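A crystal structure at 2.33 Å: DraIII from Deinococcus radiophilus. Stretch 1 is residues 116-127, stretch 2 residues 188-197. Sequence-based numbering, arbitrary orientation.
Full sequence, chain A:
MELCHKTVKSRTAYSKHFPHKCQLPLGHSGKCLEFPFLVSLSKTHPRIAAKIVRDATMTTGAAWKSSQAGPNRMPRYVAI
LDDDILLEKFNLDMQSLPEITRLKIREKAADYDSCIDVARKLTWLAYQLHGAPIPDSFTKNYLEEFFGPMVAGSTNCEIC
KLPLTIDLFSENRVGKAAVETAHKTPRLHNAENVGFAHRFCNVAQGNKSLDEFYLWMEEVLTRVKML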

ATOM      1  N   ILE A 116      -1.322 -24.394   9.356  1.00 36.65           N
ATOM      2  CA  ILE A 116      -2.479 -25.276   9.164  1.00 38.60           C
ATOM      3  C   ILE A 116      -3.741 -24.730   9.863  1.00 40.24           C
ATOM      4  O   ILE A 116      -4.833 -24.737   9.281  1.00 46.09           O
ATOM      5  CB  ILE A 116      -2.193 -26.758   9.583  1.00 38.07           C
ATOM      6  CG1 ILE A 116      -0.881 -27.268   8.974  1.00 28.59           C
ATOM      7  CG2 ILE A 116      -3.361 -27.666   9.216  1.00 36.16           C
ATOM      8  CD1 ILE A 116      -0.786 -27.112   7.487  1.00 30.23           C
ATOM      9  N   ASP A 117      -3.586 -24.251  11.096  1.00 35.51           N
ATOM     10  CA  ASP A 117      -4.669 -23.575  11.833  1.00 38.47           C
ATOM     11  C   ASP A 117      -5.337 -22.451  11.023  1.00 36.23           C
ATOM     12  O   ASP A 117      -6.566 -22.425  10.880  1.00 31.54           O
ATOM     13  CB  ASP A 117      -4.156 -22.989  13.154  1.00 44.80           C
ATOM     14  CG  ASP A 117      -3.867 -24.046  14.192  1.00 62.86           C
ATOM     15  OD1 ASP A 117      -4.364 -25.183  14.030  1.00 70.45           O
ATOM     16  OD2 ASP A 117      -3.152 -23.742  15.175  1.00 68.63           O
ATOM     17  N   VAL A 118      -4.509 -21.540  10.508  1.00 29.28           N
ATOM     18  CA  VAL A 118      -4.942 -20.458   9.626  1.00 27.69           C
ATOM     19  C   VAL A 118      -5.726 -20.989   8.419  1.00 35.51           C
ATOM     20  O   VAL A 118      -6.820 -20.482   8.120  1.00 33.49           O
ATOM     21  CB  VAL A 118      -3.732 -19.600   9.155  1.00 30.30           C
ATOM     22  CG1 VAL A 118      -4.080 -18.773   7.907  1.00 23.37           C
ATOM     23  CG2 VAL A 118      -3.208 -18.708  10.309  1.00 23.96           C
ATOM     24  N   ALA A 119      -5.177 -22.002   7.733  1.00 31.26           N
ATOM     25  CA  ALA A 119      -5.924 -22.669   6.659  1.00 31.10           C
ATOM     26  C   ALA A 119      -7.330 -23.125   7.116  1.00 32.37           C
ATOM     27  O   ALA A 119      -8.337 -22.944   6.396  1.00 30.61           O
ATOM     28  CB  ALA A 119      -5.132 -23.847   6.098  1.00 25.85           C
ATOM     29  N   ARG A 120      -7.401 -23.700   8.316  1.00 26.30           N
ATOM     30  CA  ARG A 120      -8.692 -24.194   8.807  1.00 38.04           C
ATOM     31  C   ARG A 120      -9.680 -23.038   9.047  1.00 32.88           C
ATOM     32  O   ARG A 120     -10.862 -23.114   8.690  1.00 30.41           O
ATOM     33  CB  ARG A 120      -8.513 -25.018  10.082  1.00 35.68           C
ATOM     34  CG  ARG A 120      -8.577 -26.530   9.892  1.00 37.76           C
ATOM     35  CD  ARG A 120      -8.498 -27.246  11.246  1.00 38.95           C
ATOM     36  NE  ARG A 120      -7.255 -26.927  11.942  1.00 36.38           N
ATOM     37  CZ  ARG A 120      -6.227 -27.762  12.055  1.00 40.74           C
ATOM     38  NH1 ARG A 120      -6.294 -28.984  11.530  1.00 38.70           N
ATOM     39  NH2 ARG A 120      -5.133 -27.380  12.697  1.00 36.44           N
ATOM     40  N   LYS A 121      -9.168 -21.960   9.631  1.00 30.77           N
ATOM     41  CA  LYS A 121      -9.985 -20.805   9.974  1.00 30.49           C
ATOM     42  C   LYS A 121     -10.577 -20.195   8.726  1.00 29.29           C
ATOM     43  O   LYS A 121     -11.763 -19.913   8.663  1.00 32.67           O
ATOM     44  CB  LYS A 121      -9.139 -19.757  10.689  1.00 30.84           C
ATOM     45  CG  LYS A 121      -9.890 -18.468  10.967  1.00 39.84           C
ATOM     46  CD  LYS A 121     -11.068 -18.681  11.918  1.00 39.04           C
ATOM     47  CE  LYS A 121     -11.786 -17.369  12.180  1.00 39.79           C
ATOM     48  NZ  LYS A 121     -10.870 -16.337  12.758  1.00 44.74           N
ATOM     49  N   LEU A 122      -9.719 -20.005   7.735  1.00 34.93           N
ATOM     50  CA  LEU A 122     -10.089 -19.388   6.479  1.00 30.27           C
ATOM     51  C   LEU A 122     -11.106 -20.232   5.709  1.00 33.74           C
ATOM     52  O   LEU A 122     -11.996 -19.680   5.049  1.00 34.23           O
ATOM     53  CB  LEU A 122      -8.824 -19.168   5.646  1.00 27.42           C
ATOM     54  CG  LEU A 122      -8.236 -17.763   5.577  1.00 30.75           C
ATOM     55  CD1 LEU A 122      -8.746 -16.844   6.680  1.00 31.84           C
ATOM     56  CD2 LEU A 122      -6.728 -17.818   5.574  1.00 30.76           C
ATOM     57  N   THR A 123     -10.979 -21.560   5.782  1.00 26.22           N
ATOM     58  CA  THR A 123     -12.004 -22.429   5.187  1.00 28.94           C
ATOM     59  C   THR A 123     -13.358 -22.268   5.897  1.00 26.30           C
ATOM     60  O   THR A 123     -14.448 -22.248   5.269  1.00 28.68           O
ATOM     61  CB  THR A 123     -11.594 -23.921   5.244  1.00 27.54           C
ATOM     62  OG1 THR A 123     -10.258 -24.068   4.750  1.00 31.41           O
ATOM     63  CG2 THR A 123     -12.546 -24.765   4.409  1.00 28.09           C
ATOM     64  N   TRP A 124     -13.281 -22.173   7.217  1.00 26.93           N
ATOM     65  CA  TRP A 124     -14.478 -21.984   8.028  1.00 34.35           C
ATOM     66  C   TRP A 124     -15.178 -20.657   7.665  1.00 36.80           C
ATOM     67  O   TRP A 124     -16.406 -20.612   7.516  1.00 32.16           O
ATOM     68  CB  TRP A 124     -14.106 -22.046   9.511  1.00 38.34           C
ATOM     69  CG  TRP A 124     -15.245 -21.840  10.483  1.00 43.51           C
ATOM     70  CD1 TRP A 124     -16.172 -22.770  10.879  1.00 42.83           C
ATOM     71  CD2 TRP A 124     -15.544 -20.639  11.216  1.00 32.85           C
ATOM     72  NE1 TRP A 124     -17.032 -22.220  11.794  1.00 40.40           N
ATOM     73  CE2 TRP A 124     -16.674 -20.917  12.022  1.00 32.33           C
ATOM     74  CE3 TRP A 124     -14.974 -19.357  11.258  1.00 27.11           C
ATOM     75  CZ2 TRP A 124     -17.259 -19.949  12.859  1.00 30.32           C
ATOM     76  CZ3 TRP A 124     -15.545 -18.393  12.102  1.00 26.61           C
ATOM     77  CH2 TRP A 124     -16.679 -18.701  12.893  1.00 29.16           C
ATOM     78  N   LEU A 125     -14.392 -19.593   7.501  1.00 28.25           N
ATOM     79  CA  LEU A 125     -14.937 -18.287   7.120  1.00 29.26           C
ATOM     80  C   LEU A 125     -15.560 -18.415   5.750  1.00 30.98           C
ATOM     81  O   LEU A 125     -16.632 -17.853   5.491  1.00 33.43           O
ATOM     82  CB  LEU A 125     -13.832 -17.225   7.031  1.00 22.24           C
ATOM     83  CG  LEU A 125     -13.584 -16.212   8.142  1.00 32.73           C
ATOM     84  CD1 LEU A 125     -14.505 -16.427   9.341  1.00 23.05           C
ATOM     85  CD2 LEU A 125     -12.097 -16.207   8.529  1.00 30.32           C
ATOM     86  N   ALA A 126     -14.873 -19.141   4.864  1.00 25.84           N
ATOM     87  CA  ALA A 126     -15.282 -19.199   3.455  1.00 26.87           C
ATOM     88  C   ALA A 126     -16.662 -19.844   3.294  1.00 26.07           C
ATOM     89  O   ALA A 126     -17.485 -19.383   2.499  1.00 24.75           O
ATOM     90  CB  ALA A 126     -14.234 -19.907   2.595  1.00 18.92           C
ATOM     91  N   TYR A 127     -16.924 -20.895   4.064  1.00 29.84           N
ATOM     92  CA  TYR A 127     -18.243 -21.530   3.987  1.00 32.52           C
ATOM     93  C   TYR A 127     -19.391 -20.655   4.536  1.00 34.65           C
ATOM     94  O   TYR A 127     -20.559 -21.011   4.423  1.00 34.01           O
ATOM     95  CB  TYR A 127     -18.220 -22.930   4.636  1.00 26.79           C
ATOM     96  CG  TYR A 127     -17.682 -23.976   3.693  1.00 29.89           C
ATOM     97  CD1 TYR A 127     -18.395 -24.325   2.554  1.00 34.18           C
ATOM     98  CD2 TYR A 127     -16.462 -24.608   3.927  1.00 32.04           C
ATOM     99  CE1 TYR A 127     -17.915 -25.273   1.666  1.00 38.44           C
ATOM    100  CE2 TYR A 127     -15.971 -25.576   3.036  1.00 31.12           C
ATOM    101  CZ  TYR A 127     -16.705 -25.895   1.904  1.00 35.87           C
ATOM    102  OH  TYR A 127     -16.252 -26.829   0.984  1.00 34.06           O
TER
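Stretch 2 (188-197) LHNAENVGFA

The most distinctive feature of this contact is a single lysine that ties the helix to two backbone carbonyls of the other segment. Lys121 NZ donates one hydrogen bond to Ala191 O at 2.9 Å and another to Val194 O at 3.1 Å, and no other hydrogen bond crosses between the stretches. Residues 191-193 have helical phi/psi values without the regular bonds, and Val194 then begins a strand; across this turn Ala191 O and Val194 O lie 3.9 Å apart, within reach of one amine. Lys121, with chi angles t, p, t and m, lays its aliphatic part along the same surface, its CG 3.9 Å from Val194 CG2.

Stretch 1 is helical from its first residue, carried by i to i+4 bonds such as Lys121 N to Asp117 O at 2.9 Å. Stretch 2 starts as loop, passes through the turn at 191-193 and runs extended over 194-197. The bend is braced from within, since Asn193 N donates to Asn190 OD1 at 2.9 Å and Asn193 ND2 to Leu188 O at 2.7 Å. The helix and strand axes approach to 8.1 Å, and their N-to-C directions differ by 46° (signed crossing angle -46°), so both segments advance in broadly the same sense. The register agrees: Val118 CA lies 4.5 Å from Ala191 CA, and one helical turn later Leu122 CA lies 6.3 Å from Gly195 CA.

At the N-terminal end of the contact, Val118 CG2 sits over one face of the His189 ring, 3.8 Å from its centroid and 9° off the normal, a well-centred CH-pi contact. Val118 CG2 also reaches Asn190 C at 3.5 Å, while Val118 CG1 meets Val194 CG2 at 4.1 Å. Ala191 fits closely against the helix, its CB 4.2 Å from Asp117 CB and 4.0 Å from Lys121 CB.

Farther along, Val194 points its CA-to-CB bond toward the helix, and its CG2 lies 4.0 Å from Leu122 CD1. Gly195 meets the helix through its backbone: Leu125 CD2 comes within 3.6 Å of Gly195 CA. An ideal CB there would point sideways, 3.9 Å from Leu125 CD2, an ordinary contact.

Phe196 closes the apolar contact. Its CA-to-CB bond points sideways, yet the ring end comes nearer, bringing CE1 3.6 Å from Leu122 CG and CE2 3.6 Å from Leu125 CB. Leu122 CD1 makes an off-centre CH-pi contact, 4.3 Å from the Phe196 centroid, whereas Ala126 N lies at the ring edge, 3.9 Å from Phe196 CE2.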

ATOM      1  N   LEU A 188       1.011 -11.651  13.121  1.00 59.94           N
ATOM      2  CA  LEU A 188       0.544 -12.709  14.000  1.00 52.96           C
ATOM      3  C   LEU A 188      -0.215 -13.683  13.129  1.00 43.90           C
ATOM      4  O   LEU A 188      -1.281 -13.355  12.616  1.00 42.48           O
ATOM      5  CB  LEU A 188      -0.372 -12.144  15.084  1.00 54.58           C
ATOM      6  CG  LEU A 188      -0.441 -12.907  16.403  1.00 60.33           C
ATOM      7  CD1 LEU A 188       0.667 -12.415  17.332  1.00 63.19           C
ATOM      8  CD2 LEU A 188      -1.814 -12.763  17.055  1.00 59.60           C
ATOM      9  N   HIS A 189       0.333 -14.880  12.964  1.00 35.41           N
ATOM     10  CA  HIS A 189      -0.218 -15.836  12.021  1.00 31.50           C
ATOM     11  C   HIS A 189      -0.838 -17.025  12.748  1.00 31.80           C
ATOM     12  O   HIS A 189      -0.192 -18.055  12.946  1.00 40.90           O
ATOM     13  CB  HIS A 189       0.879 -16.275  11.044  1.00 35.99           C
ATOM     14  CG  HIS A 189       0.364 -16.868   9.773  1.00 33.66           C
ATOM     15  ND1 HIS A 189      -0.336 -16.139   8.836  1.00 33.89           N
ATOM     16  CD2 HIS A 189       0.464 -18.124   9.276  1.00 26.05           C
ATOM     17  CE1 HIS A 189      -0.658 -16.923   7.821  1.00 26.55           C
ATOM     18  NE2 HIS A 189      -0.185 -18.132   8.066  1.00 31.89           N
ATOM     19  N   ASN A 190      -2.096 -16.872  13.154  1.00 29.12           N
ATOM     20  CA  ASN A 190      -2.849 -17.956  13.786  1.00 28.12           C
ATOM     21  C   ASN A 190      -4.342 -17.866  13.475  1.00 36.62           C
ATOM     22  O   ASN A 190      -4.799 -16.887  12.877  1.00 41.05           O
ATOM     23  CB  ASN A 190      -2.615 -17.977  15.298  1.00 30.10           C
ATOM     24  CG  ASN A 190      -3.002 -16.669  15.977  1.00 36.34           C
ATOM     25  OD1 ASN A 190      -4.043 -16.080  15.688  1.00 38.99           O
ATOM     26  ND2 ASN A 190      -2.164 -16.220  16.893  1.00 38.90           N
ATOM     27  N   ALA A 191      -5.102 -18.880  13.883  1.00 34.59           N
ATOM     28  CA  ALA A 191      -6.527 -18.946  13.573  1.00 29.67           C
ATOM     29  C   ALA A 191      -7.298 -17.723  14.035  1.00 30.56           C
ATOM     30  O   ALA A 191      -8.156 -17.220  13.313  1.00 30.30           O
ATOM     31  CB  ALA A 191      -7.154 -20.192  14.173  1.00 34.95           C
ATOM     32  N   GLU A 192      -6.987 -17.257  15.237  1.00 24.13           N
ATOM     33  CA  GLU A 192      -7.793 -16.247  15.892  1.00 31.46           C
ATOM     34  C   GLU A 192      -7.603 -14.909  15.200  1.00 30.75           C
ATOM     35  O   GLU A 192      -8.538 -14.127  15.073  1.00 27.17           O
ATOM     36  CB  GLU A 192      -7.416 -16.139  17.378  1.00 36.43           C
ATOM     37  CG  GLU A 192      -8.314 -15.209  18.204  1.00 55.99           C
ATOM     38  CD  GLU A 192      -7.968 -13.733  18.037  1.00 73.46           C
ATOM     39  OE1 GLU A 192      -6.761 -13.399  18.045  1.00 81.87           O
ATOM     40  OE2 GLU A 192      -8.899 -12.907  17.882  1.00 76.57           O
ATOM     41  N   ASN A 193      -6.384 -14.672  14.743  1.00 27.41           N
ATOM     42  CA  ASN A 193      -5.997 -13.381  14.213  1.00 29.75           C
ATOM     43  C   ASN A 193      -6.353 -13.167  12.742  1.00 35.28           C
ATOM     44  O   ASN A 193      -6.207 -12.055  12.237  1.00 30.56           O
ATOM     45  CB  ASN A 193      -4.494 -13.169  14.416  1.00 28.61           C
ATOM     46  CG  ASN A 193      -4.078 -11.718  14.239  1.00 36.19           C
ATOM     47  OD1 ASN A 193      -4.714 -10.812  14.777  1.00 31.98           O
ATOM     48  ND2 ASN A 193      -3.023 -11.491  13.455  1.00 36.42           N
ATOM     49  N   VAL A 194      -6.809 -14.206  12.038  1.00 27.88           N
ATOM     50  CA  VAL A 194      -6.984 -14.045  10.586  1.00 32.14           C
ATOM     51  C   VAL A 194      -8.420 -13.982  10.105  1.00 35.37           C
ATOM     52  O   VAL A 194      -9.333 -14.465  10.774  1.00 39.64           O
ATOM     53  CB  VAL A 194      -6.220 -15.099   9.750  1.00 28.95           C
ATOM     54  CG1 VAL A 194      -4.720 -14.896   9.909  1.00 22.22           C
ATOM     55  CG2 VAL A 194      -6.663 -16.531  10.127  1.00 23.71           C
ATOM     56  N   GLY A 195      -8.602 -13.379   8.933  1.00 26.55           N
ATOM     57  CA  GLY A 195      -9.904 -13.385   8.295  1.00 28.96           C
ATOM     58  C   GLY A 195      -9.820 -12.908   6.864  1.00 32.65           C
ATOM     59  O   GLY A 195      -8.767 -12.977   6.264  1.00 41.98           O
ATOM     60  N   PHE A 196     -10.919 -12.403   6.320  1.00 28.64           N
ATOM     61  CA  PHE A 196     -10.886 -11.822   4.985  1.00 25.28           C
ATOM     62  C   PHE A 196     -11.140 -10.314   5.029  1.00 32.72           C
ATOM     63  O   PHE A 196     -11.836  -9.802   5.936  1.00 28.13           O
ATOM     64  CB  PHE A 196     -11.902 -12.514   4.069  1.00 29.76           C
ATOM     65  CG  PHE A 196     -11.637 -13.991   3.860  1.00 24.82           C
ATOM     66  CD1 PHE A 196     -10.406 -14.435   3.428  1.00 25.18           C
ATOM     67  CD2 PHE A 196     -12.633 -14.920   4.093  1.00 27.45           C
ATOM     68  CE1 PHE A 196     -10.162 -15.782   3.237  1.00 29.79           C
ATOM     69  CE2 PHE A 196     -12.407 -16.285   3.904  1.00 28.40           C
ATOM     70  CZ  PHE A 196     -11.157 -16.712   3.481  1.00 33.82           C
ATOM     71  N   ALA A 197     -10.562  -9.606   4.057  1.00 30.07           N
ATOM     72  CA  ALA A 197     -10.746  -8.153   3.935  1.00 26.27           C
ATOM     73  C   ALA A 197     -10.737  -7.723   2.475  1.00 26.47           C
ATOM     74  O   ALA A 197     -10.019  -8.309   1.662  1.00 22.24           O
ATOM     75  CB  ALA A 197      -9.660  -7.418   4.683  1.00 15.22           C
TER